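Local coordinates for rRNA N-glycosidase (PDB 3CTK), which belongs to the ribosome-inactivating proteins and folds as a single chain that joins a mixed sheet to a largely helical part, at residues 113-116 with 117-121; 186-189 with 190-193. All blocks are in the same frame, centred on the assembly; numbering follows the deposited sequence.

Contact 1. Residues 113-116 with 117-121; sequences SYQK and LVNAA
L117 N reaches back to S113 O at 3.0 Å, the first of four backbone bonds between the segments in helix 114-121. The others run from V118 N to Y114 O at 2.9 Å, from N119 N to Q115 O, and from A120 N to K116 O, this last bond less straight (142° at the hydrogen). A capping bond supplements the ladder. S113 holds the N-cap position, its OG accepting weakly from K116 N at 3.4 Å while also bonded to D111, so the hydroxyl is shared between the helix end and the loop before it.

Carbon contacts follow the same carbonyls. The two V118 methyls sit on Y114 O: CG1, anti to the carbonyl carbon (chi1 -60°), comes to 3.1 Å from that oxygen, and CG2 lies scarcely farther from it while also reaching Q115 O at 3.1 Å. The L117 branch point, CG, rests 3.3 Å from S113 O, and its side chain runs on to L157 and I160 of helix 149-168. Y114 packs on that helix too, bonding E165 through OH and offering its ring to R125 in a cation-pi contact. The whole is a serine N-cap, weakly bonded, at the first turn of an amphipathic helix, with L117 turned inward and K116 exposed.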
ATOM      1  N   SER A 113       0.507   7.025  -9.144  1.00  8.59           N
ATOM      2  CA  SER A 113       0.278   5.888 -10.026  1.00  7.40           C
ATOM      3  C   SER A 113       1.618   5.198 -10.250  1.00  6.92           C
ATOM      4  O   SER A 113       2.667   5.839 -10.204  1.00  4.21           O
ATOM      5  CB  SER A 113      -0.306   6.353 -11.365  1.00  8.45           C
ATOM      6  OG  SER A 113       0.582   7.223 -12.047  1.00  7.63           O
ATOM      7  N   TYR A 114       1.604   3.891 -10.489  1.00  5.89           N
ATOM      8  CA  TYR A 114       2.869   3.203 -10.698  1.00  5.61           C
ATOM      9  C   TYR A 114       3.634   3.725 -11.910  1.00  7.00           C
ATOM     10  O   TYR A 114       4.863   3.761 -11.900  1.00  8.46           O
ATOM     11  CB  TYR A 114       2.650   1.693 -10.831  1.00  6.39           C
ATOM     12  CG  TYR A 114       2.424   0.997  -9.508  1.00  4.51           C
ATOM     13  CD1 TYR A 114       3.313   1.174  -8.446  1.00  5.30           C
ATOM     14  CD2 TYR A 114       1.336   0.149  -9.320  1.00  7.86           C
ATOM     15  CE1 TYR A 114       3.122   0.521  -7.231  1.00  8.91           C
ATOM     16  CE2 TYR A 114       1.137  -0.509  -8.106  1.00  7.58           C
ATOM     17  CZ  TYR A 114       2.033  -0.317  -7.068  1.00  8.12           C
ATOM     18  OH  TYR A 114       1.838  -0.957  -5.865  1.00  9.55           O
ATOM     19  N   GLN A 115       2.919   4.142 -12.949  1.00  7.53           N
ATOM     20  CA  GLN A 115       3.593   4.634 -14.143  1.00  8.85           C
ATOM     21  C   GLN A 115       4.392   5.899 -13.872  1.00  8.87           C
ATOM     22  O   GLN A 115       5.535   6.022 -14.312  1.00  8.53           O
ATOM     23  CB  GLN A 115       2.587   4.894 -15.263  1.00 12.88           C
ATOM     24  CG  GLN A 115       3.231   5.270 -16.595  1.00 19.48           C
ATOM     25  CD  GLN A 115       4.290   4.270 -17.043  1.00 23.09           C
ATOM     26  OE1 GLN A 115       5.464   4.379 -16.678  1.00 26.05           O
ATOM     27  NE2 GLN A 115       3.874   3.282 -17.827  1.00 24.10           N
ATOM     28  N   LYS A 116       3.798   6.836 -13.141  1.00  7.19           N
ATOM     29  CA  LYS A 116       4.489   8.083 -12.837  1.00  6.76           C
ATOM     30  C   LYS A 116       5.613   7.859 -11.833  1.00  5.63           C
ATOM     31  O   LYS A 116       6.663   8.497 -11.921  1.00  5.82           O
ATOM     32  CB  LYS A 116       3.501   9.122 -12.300  1.00  8.85           C
ATOM     33  CG  LYS A 116       2.393   9.482 -13.280  1.00 12.02           C
ATOM     34  CD  LYS A 116       2.958  10.041 -14.578  1.00 15.60           C
ATOM     35  CE  LYS A 116       1.842  10.364 -15.561  1.00 18.98           C
ATOM     36  NZ  LYS A 116       2.370  10.879 -16.852  1.00 20.88           N
ATOM     37  N   LEU A 117       5.399   6.951 -10.884  1.00  5.45           N
ATOM     38  CA  LEU A 117       6.419   6.656  -9.884  1.00  5.20           C
ATOM     39  C   LEU A 117       7.653   5.994 -10.486  1.00  5.09           C
ATOM     40  O   LEU A 117       8.780   6.357 -10.152  1.00  5.18           O
ATOM     41  CB  LEU A 117       5.854   5.757  -8.778  1.00  4.81           C
ATOM     42  CG  LEU A 117       4.884   6.394  -7.776  1.00  5.72           C
ATOM     43  CD1 LEU A 117       4.327   5.320  -6.853  1.00  7.51           C
ATOM     44  CD2 LEU A 117       5.614   7.465  -6.970  1.00  7.03           C
ATOM     45  N   VAL A 118       7.454   5.013 -11.363  1.00  6.48           N
ATOM     46  CA  VAL A 118       8.601   4.338 -11.967  1.00  6.41           C
ATOM     47  C   VAL A 118       9.362   5.293 -12.884  1.00  7.94           C
ATOM     48  O   VAL A 118      10.588   5.215 -12.990  1.00  6.08           O
ATOM     49  CB  VAL A 118       8.183   3.076 -12.772  1.00  7.59           C
ATOM     50  CG1 VAL A 118       7.493   2.081 -11.849  1.00  7.47           C
ATOM     51  CG2 VAL A 118       7.285   3.456 -13.931  1.00  9.65           C
ATOM     52  N   ASN A 119       8.639   6.200 -13.537  1.00  8.24           N
ATOM     53  CA  ASN A 119       9.279   7.169 -14.425  1.00  8.94           C
ATOM     54  C   ASN A 119      10.169   8.123 -13.632  1.00  7.60           C
ATOM     55  O   ASN A 119      11.214   8.561 -14.116  1.00  8.39           O
ATOM     56  CB  ASN A 119       8.232   7.977 -15.199  1.00 10.51           C
ATOM     57  CG  ASN A 119       7.639   7.201 -16.363  1.00 14.54           C
ATOM     58  OD1 ASN A 119       8.068   6.083 -16.661  1.00 13.96           O
ATOM     59  ND2 ASN A 119       6.654   7.796 -17.031  1.00 14.99           N
ATOM     60  N   ALA A 120       9.751   8.444 -12.413  1.00  5.33           N
ATOM     61  CA  ALA A 120      10.521   9.349 -11.567  1.00  5.40           C
ATOM     62  C   ALA A 120      11.675   8.617 -10.888  1.00  4.62           C
ATOM     63  O   ALA A 120      12.770   9.165 -10.736  1.00  5.74           O
ATOM     64  CB  ALA A 120       9.605   9.990 -10.517  1.00  5.24           C
ATOM     65  N   ALA A 121      11.432   7.372 -10.493  1.00  4.92           N
ATOM     66  CA  ALA A 121      12.451   6.563  -9.824  1.00  5.32           C
ATOM     67  C   ALA A 121      13.495   6.056 -10.817  1.00  5.87           C
ATOM     68  O   ALA A 121      14.639   5.789 -10.446  1.00  5.77           O
ATOM     69  CB  ALA A 121      11.790   5.378  -9.115  1.00  5.97           C
TER

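Contact 2. Residues 186-189 with 190-193; sequences KPNF and KVLN
K190 meets N188 through its backbone: K190 N lies 2.9 Å from N188 OD1, but the angle at the hydrogen is only 120° and the bond is weak. Its side chain, extended beyond CG, leads away from the turn to a salt bridge with D240 and cation-pi contacts with Y171 and W229.

V191 supplies the straighter half of the cap. Its N-H points at the same OD1, also at 2.9 Å and with 165° at the hydrogen. N188 can serve both donors because CG stands between its backbone N and carbonyl carbon (chi1 65°), folding the amide back over the start of the helix; with OD1 taken by the helix N-H groups and ND2 bonded to Y171 OH, the rotation of the amide is set from both ends. The valine side chain crosses that of N188 at about a right angle, CG2 lying 3.5 Å from OD1, while CG1 turns to P187 CB.

L192 then closes the first full turn, its N bonding N188 O at 3.2 Å. Its CD1 presses on the CB and CG atoms of P187, 3.3 Å from CB, tighter than ordinary carbon contact. This pairing of the residue before the cap with the fourth residue after it is a hydrophobic staple. N193 N continues the ladder to F189 O at 3.0 Å.

Helix 189-196 thus begins with an Asn N-cap and a proline just before it. V191 packs against Y171, I172 and E175 of helix 170-180, whereas F189 and N193 touch strand 214-222 and P187 meets L130 in a loop.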
ATOM      1  N   LYS A 186      12.639  -9.328  -5.333  1.00  7.38           N
ATOM      2  CA  LYS A 186      11.983  -8.543  -6.366  1.00  7.49           C
ATOM      3  C   LYS A 186      10.642  -9.236  -6.558  1.00  7.79           C
ATOM      4  O   LYS A 186      10.576 -10.461  -6.631  1.00  9.11           O
ATOM      5  CB  LYS A 186      12.808  -8.549  -7.653  1.00  8.16           C
ATOM      6  CG  LYS A 186      14.103  -7.767  -7.521  1.00 12.07           C
ATOM      7  CD  LYS A 186      15.046  -8.019  -8.680  1.00 15.14           C
ATOM      8  CE  LYS A 186      16.406  -7.389  -8.407  1.00 17.74           C
ATOM      9  NZ  LYS A 186      17.409  -7.752  -9.443  1.00 19.78           N
ATOM     10  N   PRO A 187       9.551  -8.459  -6.621  1.00  7.53           N
ATOM     11  CA  PRO A 187       8.194  -8.995  -6.793  1.00  8.21           C
ATOM     12  C   PRO A 187       8.009  -9.836  -8.050  1.00  8.93           C
ATOM     13  O   PRO A 187       8.360  -9.404  -9.151  1.00  8.37           O
ATOM     14  CB  PRO A 187       7.329  -7.738  -6.782  1.00  6.69           C
ATOM     15  CG  PRO A 187       8.238  -6.704  -7.388  1.00  7.22           C
ATOM     16  CD  PRO A 187       9.550  -6.988  -6.700  1.00  6.95           C
ATOM     17  N   ASN A 188       7.455 -11.039  -7.884  1.00  8.42           N
ATOM     18  CA  ASN A 188       7.249 -11.927  -9.020  1.00  9.36           C
ATOM     19  C   ASN A 188       6.055 -11.520  -9.875  1.00  9.39           C
ATOM     20  O   ASN A 188       5.354 -10.556  -9.565  1.00  9.60           O
ATOM     21  CB  ASN A 188       7.123 -13.401  -8.569  1.00  7.78           C
ATOM     22  CG  ASN A 188       5.885 -13.677  -7.721  1.00  8.48           C
ATOM     23  OD1 ASN A 188       4.801 -13.158  -7.982  1.00  8.01           O
ATOM     24  ND2 ASN A 188       6.042 -14.534  -6.715  1.00  8.25           N
ATOM     25  N   PHE A 189       5.838 -12.255 -10.962  1.00  9.45           N
ATOM     26  CA  PHE A 189       4.755 -11.961 -11.892  1.00  8.54           C
ATOM     27  C   PHE A 189       3.372 -11.887 -11.260  1.00  7.02           C
ATOM     28  O   PHE A 189       2.553 -11.068 -11.672  1.00  5.95           O
ATOM     29  CB  PHE A 189       4.738 -12.992 -13.025  1.00 11.58           C
ATOM     30  CG  PHE A 189       6.042 -13.103 -13.761  1.00 13.64           C
ATOM     31  CD1 PHE A 189       6.922 -14.148 -13.493  1.00 15.82           C
ATOM     32  CD2 PHE A 189       6.397 -12.157 -14.716  1.00 15.56           C
ATOM     33  CE1 PHE A 189       8.139 -14.247 -14.168  1.00 16.47           C
ATOM     34  CE2 PHE A 189       7.613 -12.248 -15.396  1.00 16.60           C
ATOM     35  CZ  PHE A 189       8.482 -13.295 -15.121  1.00 16.12           C
ATOM     36  N   LYS A 190       3.107 -12.741 -10.274  1.00  7.30           N
ATOM     37  CA  LYS A 190       1.803 -12.742  -9.618  1.00  7.08           C
ATOM     38  C   LYS A 190       1.621 -11.520  -8.728  1.00  7.31           C
ATOM     39  O   LYS A 190       0.551 -10.904  -8.719  1.00  5.93           O
ATOM     40  CB  LYS A 190       1.603 -14.021  -8.792  1.00  7.74           C
ATOM     41  CG  LYS A 190       0.264 -14.057  -8.055  1.00  7.82           C
ATOM     42  CD  LYS A 190      -0.086 -15.446  -7.522  1.00  9.30           C
ATOM     43  CE  LYS A 190      -1.404 -15.403  -6.745  1.00  9.77           C
ATOM     44  NZ  LYS A 190      -1.883 -16.754  -6.333  1.00 12.07           N
ATOM     45  N   VAL A 191       2.658 -11.174  -7.974  1.00  5.94           N
ATOM     46  CA  VAL A 191       2.586 -10.002  -7.106  1.00  6.27           C
ATOM     47  C   VAL A 191       2.207  -8.786  -7.952  1.00  5.19           C
ATOM     48  O   VAL A 191       1.261  -8.064  -7.636  1.00  4.50           O
ATOM     49  CB  VAL A 191       3.936  -9.738  -6.412  1.00  5.69           C
ATOM     50  CG1 VAL A 191       3.884  -8.414  -5.657  1.00  6.53           C
ATOM     51  CG2 VAL A 191       4.254 -10.877  -5.450  1.00  4.76           C
ATOM     52  N   LEU A 192       2.936  -8.583  -9.042  1.00  6.77           N
ATOM     53  CA  LEU A 192       2.680  -7.462  -9.940  1.00  8.58           C
ATOM     54  C   LEU A 192       1.288  -7.510 -10.569  1.00  7.38           C
ATOM     55  O   LEU A 192       0.624  -6.481 -10.696  1.00  6.50           O
ATOM     56  CB  LEU A 192       3.756  -7.416 -11.035  1.00 10.88           C
ATOM     57  CG  LEU A 192       5.023  -6.607 -10.721  1.00 16.02           C
ATOM     58  CD1 LEU A 192       5.402  -6.747  -9.266  1.00 18.11           C
ATOM     59  CD2 LEU A 192       6.156  -7.060 -11.629  1.00 17.23           C
ATOM     60  N   ASN A 193       0.840  -8.703 -10.946  1.00  5.43           N
ATOM     61  CA  ASN A 193      -0.473  -8.852 -11.567  1.00  6.39           C
ATOM     62  C   ASN A 193      -1.597  -8.477 -10.600  1.00  5.61           C
ATOM     63  O   ASN A 193      -2.544  -7.783 -10.976  1.00  6.76           O
ATOM     64  CB  ASN A 193      -0.669 -10.290 -12.056  1.00  6.27           C
ATOM     65  CG  ASN A 193      -1.955 -10.465 -12.834  1.00  8.34           C
ATOM     66  OD1 ASN A 193      -2.135  -9.872 -13.899  1.00 11.78           O
ATOM     67  ND2 ASN A 193      -2.858 -11.279 -12.307  1.00  6.89           N
TER

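Overall arrangement
Contacts 1 and 2 show one principle twice: a polar side chain at the N-cap receives backbone N-H groups that the first helical turn cannot pair internally. The serine of 113-121 accepts one, weakly, whereas the asparagine of 186-193 accepts two, one of them weak. Contact 2 adds a hydrophobic staple between the residue before the cap and the first turn. Each helix start also packs on a longer neighbour: contact 1 faces helix 149-168 and contact 2 faces helix 170-180. The centres of the two contacts are about 17 Å apart and their nearest atoms about 7 Å, with no touch between them. Contact 1 comes first along the chain, and the centres lie about 15 Å and 14 Å, respectively, from the centre of the chain.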